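Local coordinates for protein salicylaldehyde dehydrogenase NahF (Pseudomonas putida, PDB 4JZ6) that probably catalyses the NAD-dependent oxidation of salicylaldehyde to salicylate in the bacterial breakdown of naphthalene, at residues A[80-83]-A[84-88]; A[355-358]-A[359-363]; A[477-480]-A[481-485]. All coordinates share one frame; numbering follows the deposited sequence.

Contact 1. Residues A[80-83]-A[84-88]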
loop_
_atom_site.group_PDB
_atom_site.type_symbol
_atom_site.label_atom_id
_atom_site.label_comp_id
_atom_site.label_asym_id
_atom_site.label_seq_id
_atom_site.Cartn_x
_atom_site.Cartn_y
_atom_site.Cartn_z
ATOM N N GLU A 80 25.151 -11.416 -9.050
ATOM C CA GLU A 80 25.811 -11.276 -7.762
ATOM C C GLU A 80 24.818 -11.312 -6.600
ATOM O O GLU A 80 25.094 -11.916 -5.564
ATOM C CB GLU A 80 26.647 -9.994 -7.733
ATOM C CG GLU A 80 27.430 -9.774 -6.454
ATOM C CD GLU A 80 28.513 -10.810 -6.232
ATOM O OE1 GLU A 80 28.731 -11.671 -7.117
ATOM O OE2 GLU A 80 29.156 -10.771 -5.160
ATOM N N ARG A 81 23.664 -10.674 -6.776
ATOM C CA ARG A 81 22.621 -10.701 -5.752
ATOM C C ARG A 81 22.153 -12.130 -5.481
ATOM O O ARG A 81 22.041 -12.552 -4.328
ATOM C CB ARG A 81 21.444 -9.799 -6.138
ATOM C CG ARG A 81 21.526 -8.401 -5.523
ATOM C CD ARG A 81 20.376 -7.497 -5.932
ATOM N NE ARG A 81 20.562 -6.938 -7.268
ATOM C CZ ARG A 81 19.764 -7.182 -8.306
ATOM N NH1 ARG A 81 18.707 -7.975 -8.170
ATOM N NH2 ARG A 81 20.019 -6.622 -9.485
ATOM N N ARG A 82 21.901 -12.876 -6.549
ATOM C CA ARG A 82 21.479 -14.262 -6.420
ATOM C C ARG A 82 22.543 -15.105 -5.707
ATOM O O ARG A 82 22.224 -15.895 -4.813
ATOM C CB ARG A 82 21.151 -14.850 -7.793
ATOM C CG ARG A 82 20.838 -16.340 -7.785
ATOM C CD ARG A 82 20.440 -16.814 -9.170
ATOM N NE ARG A 82 19.138 -16.281 -9.558
ATOM C CZ ARG A 82 18.730 -16.114 -10.814
ATOM N NH1 ARG A 82 19.520 -16.427 -11.831
ATOM N NH2 ARG A 82 17.522 -15.628 -11.050
ATOM N N ARG A 83 23.802 -14.930 -6.101
ATOM C CA ARG A 83 24.899 -15.703 -5.524
ATOM C C ARG A 83 24.984 -15.455 -4.021
ATOM O O ARG A 83 25.078 -16.389 -3.222
ATOM C CB ARG A 83 26.225 -15.316 -6.179
ATOM C CG ARG A 83 27.268 -16.418 -6.153
ATOM C CD ARG A 83 28.683 -15.861 -6.079
ATOM N NE ARG A 83 29.015 -15.436 -4.720
ATOM C CZ ARG A 83 29.481 -14.231 -4.408
ATOM N NH1 ARG A 83 29.683 -13.339 -5.362
ATOM N NH2 ARG A 83 29.755 -13.922 -3.145
ATOM N N LEU A 84 24.940 -14.179 -3.653
ATOM C CA LEU A 84 25.034 -13.756 -2.264
ATOM C C LEU A 84 23.898 -14.307 -1.411
ATOM O O LEU A 84 24.134 -14.848 -0.331
ATOM C CB LEU A 84 25.076 -12.228 -2.187
ATOM C CG LEU A 84 26.409 -11.608 -2.611
ATOM C CD1 LEU A 84 26.254 -10.136 -2.941
ATOM C CD2 LEU A 84 27.420 -11.805 -1.504
ATOM N N LEU A 85 22.669 -14.175 -1.897
ATOM C CA LEU A 85 21.510 -14.647 -1.151
ATOM C C LEU A 85 21.519 -16.164 -1.000
ATOM O O LEU A 85 21.212 -16.694 0.067
ATOM C CB LEU A 85 20.210 -14.191 -1.816
ATOM C CG LEU A 85 19.592 -12.876 -1.346
ATOM C CD1 LEU A 85 20.495 -12.169 -0.345
ATOM C CD2 LEU A 85 19.290 -11.991 -2.540
ATOM N N LEU A 86 21.865 -16.855 -2.079
ATOM C CA LEU A 86 22.002 -18.301 -2.050
ATOM C C LEU A 86 22.969 -18.708 -0.936
ATOM O O LEU A 86 22.711 -19.651 -0.183
ATOM C CB LEU A 86 22.511 -18.793 -3.406
ATOM C CG LEU A 86 21.612 -19.691 -4.265
ATOM C CD1 LEU A 86 20.162 -19.653 -3.808
ATOM C CD2 LEU A 86 21.736 -19.309 -5.731
ATOM N N LYS A 87 24.069 -17.969 -0.827
ATOM C CA LYS A 87 25.064 -18.225 0.203
ATOM C C LYS A 87 24.511 -18.041 1.619
ATOM O O LYS A 87 24.836 -18.830 2.516
ATOM C CB LYS A 87 26.310 -17.358 -0.001
ATOM C CG LYS A 87 27.483 -17.787 0.879
ATOM C CD LYS A 87 28.794 -17.162 0.443
ATOM C CE LYS A 87 29.962 -17.741 1.235
ATOM N NZ LYS A 87 31.258 -17.094 0.866
ATOM N N VAL A 88 23.690 -17.008 1.817
ATOM C CA VAL A 88 23.053 -16.789 3.118
ATOM C C VAL A 88 22.326 -18.051 3.552
ATOM O O VAL A 88 22.499 -18.520 4.677
ATOM C CB VAL A 88 22.030 -15.637 3.095
ATOM C CG1 VAL A 88 21.401 -15.474 4.468
ATOM C CG2 VAL A 88 22.682 -14.347 2.669
#
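Leu-84 sits against the side chains of Glu-80 and Arg-83 on one flank of helix 78-94, an outer alpha-helix of the aldehyde dehydrogenase fold, where side chains one turn or one residue apart meet. From Leu-84 CB outward, CB and CG run beside the carbonyl of the previous turn, with CG 3.2 Å from Glu-80 O, the same oxygen that takes the Leu-84 N-H bond at 3.0 Å. Chi1 of -74° turns CG away from the carbonyl carbon, and the two methyls then part company. Leu-84 CD1 lies against the Glu-80 side chain, 3.7 Å from its CG, while CD2 goes the other way, 3.6 Å from Arg-83 NH2, and Leu-84 CG lies over one face of that guanidinium.

Above this apolar seat the charges pair off: Arg-83 NH1 meets Glu-80 OE1 in a salt bridge at 2.6 Å, and its bond to OE2 of the same carboxylate is weak. Bends at chi2 and chi3 carry the arginine back to reach it. Leu-84 also packs on Trp-73 of helix 56-73. On another flank of the helix, Arg-82 sends its guanidinium to the carbonyls of Ala-129 and Ser-130 at the end of helix 111-130, and to Thr-133 OG1 just beyond it. Its aliphatic stem lies alongside Leu-86, both side chains pointing the same way, with Arg-82 CG 3.7 Å from Leu-86 CD2.

Contact 2. Residues A[355-358]-A[359-363]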
loop_
_atom_site.group_PDB
_atom_site.type_symbol
_atom_site.label_atom_id
_atom_site.label_comp_id
_atom_site.label_asym_id
_atom_site.label_seq_id
_atom_site.Cartn_x
_atom_site.Cartn_y
_atom_site.Cartn_z
ATOM N N GLY A 355 -7.683 -12.810 31.579
ATOM C CA GLY A 355 -8.708 -11.791 31.426
ATOM C C GLY A 355 -9.730 -12.242 30.400
ATOM O O GLY A 355 -10.936 -12.175 30.637
ATOM N N LEU A 356 -9.237 -12.724 29.262
ATOM C CA LEU A 356 -10.086 -13.274 28.211
ATOM C C LEU A 356 -10.821 -14.533 28.686
ATOM O O LEU A 356 -11.999 -14.733 28.379
ATOM C CB LEU A 356 -9.246 -13.598 26.969
ATOM C CG LEU A 356 -8.914 -12.496 25.953
ATOM C CD1 LEU A 356 -10.164 -12.053 25.224
ATOM C CD2 LEU A 356 -8.238 -11.298 26.589
ATOM N N PHE A 357 -10.108 -15.368 29.439
ATOM C CA PHE A 357 -10.618 -16.638 29.950
ATOM C C PHE A 357 -11.776 -16.417 30.934
ATOM O O PHE A 357 -12.840 -17.024 30.794
ATOM C CB PHE A 357 -9.462 -17.386 30.623
ATOM C CG PHE A 357 -9.702 -18.858 30.851
ATOM C CD1 PHE A 357 -10.834 -19.316 31.506
ATOM C CD2 PHE A 357 -8.759 -19.786 30.436
ATOM C CE1 PHE A 357 -11.033 -20.670 31.725
ATOM C CE2 PHE A 357 -8.948 -21.143 30.654
ATOM C CZ PHE A 357 -10.087 -21.584 31.298
ATOM N N LYS A 358 -11.564 -15.562 31.930
ATOM C CA LYS A 358 -12.596 -15.285 32.923
ATOM C C LYS A 358 -13.858 -14.738 32.268
ATOM O O LYS A 358 -14.967 -15.168 32.587
ATOM C CB LYS A 358 -12.098 -14.299 33.985
ATOM C CG LYS A 358 -13.147 -13.984 35.050
ATOM C CD LYS A 358 -12.757 -12.812 35.951
ATOM C CE LYS A 358 -13.818 -12.581 37.033
ATOM N NZ LYS A 358 -13.519 -11.409 37.908
ATOM N N ASP A 359 -13.679 -13.790 31.353
ATOM C CA ASP A 359 -14.805 -13.163 30.670
ATOM C C ASP A 359 -15.662 -14.193 29.945
ATOM O O ASP A 359 -16.883 -14.216 30.102
ATOM C CB ASP A 359 -14.320 -12.099 29.682
ATOM C CG ASP A 359 -15.447 -11.535 28.840
ATOM O OD1 ASP A 359 -16.078 -10.547 29.275
ATOM O OD2 ASP A 359 -15.708 -12.086 27.749
ATOM N N ALA A 360 -15.012 -15.040 29.152
ATOM C CA ALA A 360 -15.692 -16.125 28.457
ATOM C C ALA A 360 -16.395 -17.049 29.444
ATOM O O ALA A 360 -17.569 -17.377 29.272
ATOM C CB ALA A 360 -14.704 -16.910 27.612
ATOM N N ILE A 361 -15.675 -17.451 30.484
ATOM C CA ILE A 361 -16.200 -18.407 31.451
ATOM C C ILE A 361 -17.393 -17.860 32.254
ATOM O O ILE A 361 -18.321 -18.606 32.594
ATOM C CB ILE A 361 -15.063 -18.955 32.371
ATOM C CG1 ILE A 361 -15.132 -20.475 32.431
ATOM C CG2 ILE A 361 -15.096 -18.345 33.768
ATOM C CD1 ILE A 361 -15.140 -21.098 31.069
ATOM N N ASP A 362 -17.379 -16.556 32.528
ATOM C CA ASP A 362 -18.467 -15.919 33.263
ATOM C C ASP A 362 -19.702 -15.770 32.386
ATOM O O ASP A 362 -20.811 -15.613 32.894
ATOM C CB ASP A 362 -18.042 -14.547 33.792
ATOM C CG ASP A 362 -17.071 -14.641 34.955
ATOM O OD1 ASP A 362 -17.069 -15.675 35.657
ATOM O OD2 ASP A 362 -16.316 -13.671 35.172
ATOM N N LYS A 363 -19.500 -15.827 31.071
ATOM C CA LYS A 363 -20.586 -15.657 30.110
ATOM C C LYS A 363 -21.057 -16.974 29.504
ATOM O O LYS A 363 -21.645 -16.986 28.427
ATOM C CB LYS A 363 -20.176 -14.697 28.990
ATOM C CG LYS A 363 -19.981 -13.265 29.446
ATOM C CD LYS A 363 -19.542 -12.371 28.295
ATOM C CE LYS A 363 -19.361 -10.933 28.752
ATOM N NZ LYS A 363 -18.954 -10.040 27.637
HETATM O O HOH W 1 -14.086 -13.937 26.586
#
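The Phe-357 ring meets Ile-361 at its edge: CG1 of the isoleucine lies near the ring plane, 4.2 Å from Phe-357 CE1, and the two side chains run side by side. Around the same ring gather Met-372, Val-367, Thr-381 and Leu-383. Cut back to an alanine, the Ile-361 side chain would no longer reach the ring, and the CE1 edge of Phe-357 would probably lose its neighbour on the Val-367 side.

The Asp-359 carboxylate is shared out. Asp-359 OD2 accepts a hydrogen bond from a water 2.7 Å away, and that water also donates to Leu-356 O; OD2 is hydrogen-bonded to Arg-391 N as well. Asp-359 OD1 forms a salt bridge with Lys-363 NZ at 3.3 Å, its hydrogen bond weak, the lysine having Asp-389 O as a second partner. Asp-362 leans its carboxylate on the stem of Lys-358, Asp-362 OD2 lying 3.2 Å from Lys-358 CG, yet the ammonium NZ stays 4.5 Å from that oxygen, too far to count as a salt bridge.

All this forms the last turns of helix 349-362, whose apolar flank lies on strands 366-369 and 381-384 at one margin of the seven-stranded sheet of the catalytic domain.

Contact 3. Residues A[477-480]-A[481-485]. With EDO (1,2-ethanediol), chain K.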
loop_
_atom_site.group_PDB
_atom_site.type_symbol
_atom_site.label_atom_id
_atom_site.label_comp_id
_atom_site.label_asym_id
_atom_site.label_seq_id
_atom_site.Cartn_x
_atom_site.Cartn_y
_atom_site.Cartn_z
ATOM N N ARG A 477 5.291 -13.741 -5.804
ATOM C CA ARG A 477 5.687 -12.665 -6.694
ATOM C C ARG A 477 5.233 -11.313 -6.142
ATOM O O ARG A 477 5.826 -10.278 -6.448
ATOM C CB ARG A 477 5.119 -12.883 -8.092
ATOM C CG ARG A 477 5.615 -14.132 -8.805
ATOM C CD ARG A 477 4.894 -14.272 -10.148
ATOM N NE ARG A 477 5.360 -15.398 -10.957
ATOM C CZ ARG A 477 4.751 -15.813 -12.065
ATOM N NH1 ARG A 477 3.649 -15.197 -12.482
ATOM N NH2 ARG A 477 5.232 -16.843 -12.752
ATOM N N ALA A 478 4.192 -11.323 -5.315
ATOM C CA ALA A 478 3.604 -10.081 -4.806
ATOM C C ALA A 478 4.557 -9.244 -3.950
ATOM O O ALA A 478 4.400 -8.029 -3.833
ATOM C CB ALA A 478 2.337 -10.378 -4.031
ATOM N N VAL A 479 5.541 -9.896 -3.347
ATOM C CA VAL A 479 6.447 -9.210 -2.448
ATOM C C VAL A 479 7.336 -8.226 -3.223
ATOM O O VAL A 479 7.861 -7.265 -2.656
ATOM C CB VAL A 479 7.295 -10.221 -1.645
ATOM C CG1 VAL A 479 8.300 -10.915 -2.550
ATOM C CG2 VAL A 479 8.005 -9.534 -0.486
ATOM N N ILE A 480 7.488 -8.456 -4.524
ATOM C CA ILE A 480 8.376 -7.631 -5.343
ATOM C C ILE A 480 7.938 -6.173 -5.398
ATOM O O ILE A 480 8.750 -5.266 -5.252
ATOM C CB ILE A 480 8.490 -8.178 -6.775
ATOM C CG1 ILE A 480 9.138 -9.564 -6.752
ATOM C CG2 ILE A 480 9.303 -7.231 -7.652
ATOM C CD1 ILE A 480 9.163 -10.244 -8.101
ATOM N N ASP A 481 6.646 -5.954 -5.594
ATOM C CA ASP A 481 6.114 -4.604 -5.648
ATOM C C ASP A 481 6.329 -3.866 -4.331
ATOM O O ASP A 481 6.366 -2.637 -4.293
ATOM C CB ASP A 481 4.627 -4.637 -5.987
ATOM C CG ASP A 481 4.013 -3.253 -6.029
ATOM O OD1 ASP A 481 4.143 -2.576 -7.072
ATOM O OD2 ASP A 481 3.410 -2.838 -5.014
ATOM N N GLU A 482 6.471 -4.619 -3.250
ATOM C CA GLU A 482 6.646 -4.018 -1.936
ATOM C C GLU A 482 7.989 -3.321 -1.805
ATOM O O GLU A 482 8.126 -2.353 -1.058
ATOM C CB GLU A 482 6.516 -5.079 -0.850
ATOM C CG GLU A 482 5.212 -5.815 -0.897
ATOM C CD GLU A 482 4.066 -4.968 -0.396
ATOM O OE1 GLU A 482 4.334 -3.860 0.126
ATOM O OE2 GLU A 482 2.903 -5.415 -0.518
ATOM N N PHE A 483 8.983 -3.814 -2.533
ATOM C CA PHE A 483 10.338 -3.302 -2.385
ATOM C C PHE A 483 10.930 -2.861 -3.713
ATOM O O PHE A 483 12.140 -2.953 -3.922
ATOM C CB PHE A 483 11.231 -4.345 -1.717
ATOM C CG PHE A 483 10.682 -4.859 -0.418
ATOM C CD1 PHE A 483 10.494 -4.002 0.657
ATOM C CD2 PHE A 483 10.348 -6.199 -0.272
ATOM C CE1 PHE A 483 9.984 -4.471 1.852
ATOM C CE2 PHE A 483 9.839 -6.677 0.924
ATOM C CZ PHE A 483 9.655 -5.812 1.987
ATOM N N THR A 484 10.073 -2.383 -4.608
ATOM C CA THR A 484 10.539 -1.819 -5.865
ATOM C C THR A 484 9.834 -0.516 -6.178
ATOM O O THR A 484 8.707 -0.277 -5.731
ATOM C CB THR A 484 10.342 -2.785 -7.060
ATOM O OG1 THR A 484 8.951 -3.128 -7.198
ATOM C CG2 THR A 484 11.181 -4.049 -6.875
ATOM N N GLU A 485 10.519 0.337 -6.931
ATOM C CA GLU A 485 9.874 1.481 -7.552
ATOM C C GLU A 485 9.383 1.012 -8.903
ATOM O O GLU A 485 10.142 0.392 -9.656
ATOM C CB GLU A 485 10.856 2.640 -7.752
ATOM C CG GLU A 485 11.394 3.272 -6.481
ATOM C CD GLU A 485 10.305 3.899 -5.621
ATOM O OE1 GLU A 485 9.132 3.961 -6.064
ATOM O OE2 GLU A 485 10.634 4.332 -4.492
HETATM C C1 EDO K . 3.579 1.721 -6.122
HETATM O O1 EDO K . 3.484 2.329 -4.823
HETATM C C2 EDO K . 2.522 0.629 -6.275
HETATM O O2 EDO K . 2.812 -0.210 -7.402
HETATM O O HOH W 2 2.126 -6.508 -3.192
#
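Val-479 and Phe-483 make the tight side of this turn. Val-479 CG2, set opposite the backbone N, touches the ring at Phe-483 CE2, 3.7 Å away. Over the ring centre, on one face, lies Glu-482 CB. Tyr-178, Pro-179 and Leu-265 close in on the phenyl from helix 170-181 and strand 264-267.

Ile-480 O is gripped twice, by Phe-483 N at 3.1 Å and by the hydroxyl of Thr-484, whose OG1 donates to it at 2.9 Å. The two donors come from opposite faces of the carbonyl plane, the hydroxyl 43° out of it and the amide 58°. A chi1 of 59° wedges OG1 between backbone N and carbonyl carbon, and leaves Thr-484 CG2 to pack on Ile-480 CG2 at 3.8 Å.

What is built here is a short helix with few good bonds, 479-482, held by bonds to the third residue back, as in a 3-10 helix: Ile-480 N to Arg-477 O, a weak one from Glu-482 N to Val-479 O, then Phe-483 N. It delivers the chain into strand 485-491. The Glu-482 side chain comes to about 6 Å from a bound salicylaldehyde, probably the one beside Arg-263 rather than the one in the pocket that holds Cys-301.

The other side is more polar: Asp-481 is partly exposed, and a water donates both to Ala-478 O, at 2.8 Å, and to OE2 of the buried Glu-482. Arg-263 forms salt bridges with both Asp-481 and Glu-482, and would probably balance part of their charge. Arg-153 NH1, hydrogen-bonded to Thr-484 OG1, also makes a salt bridge with Asp-481 OD1. An ethanediol, likely a crystallisation additive, donates from O2 to Asp-481 OD1 at 2.7 Å and is also hydrogen-bonded to Gly-472 N of the second subunit.

How the contacts relate
The three contacts follow in series along the chain, each a local set of contacts along a helix or turn, and share no secondary-structure element. Contacts 1 and 3 are neighbours in space, centres 18 Å apart and nearest atoms about 9 Å, though nearly 400 residues separate them in sequence. Contact 1 lies among helices 56-73, 111-130 and 195-208; contact 3 borders the six-stranded sheet through strand 264-267. Contact 2 stands apart, on the opposite side of the chain's centre, 51 Å from contact 1 and 43 Å from contact 3 between centres, beside the seven-stranded sheet. The chain's late return from that sheet thus brings 477-485 back beside the six-stranded one, and up to the second subunit.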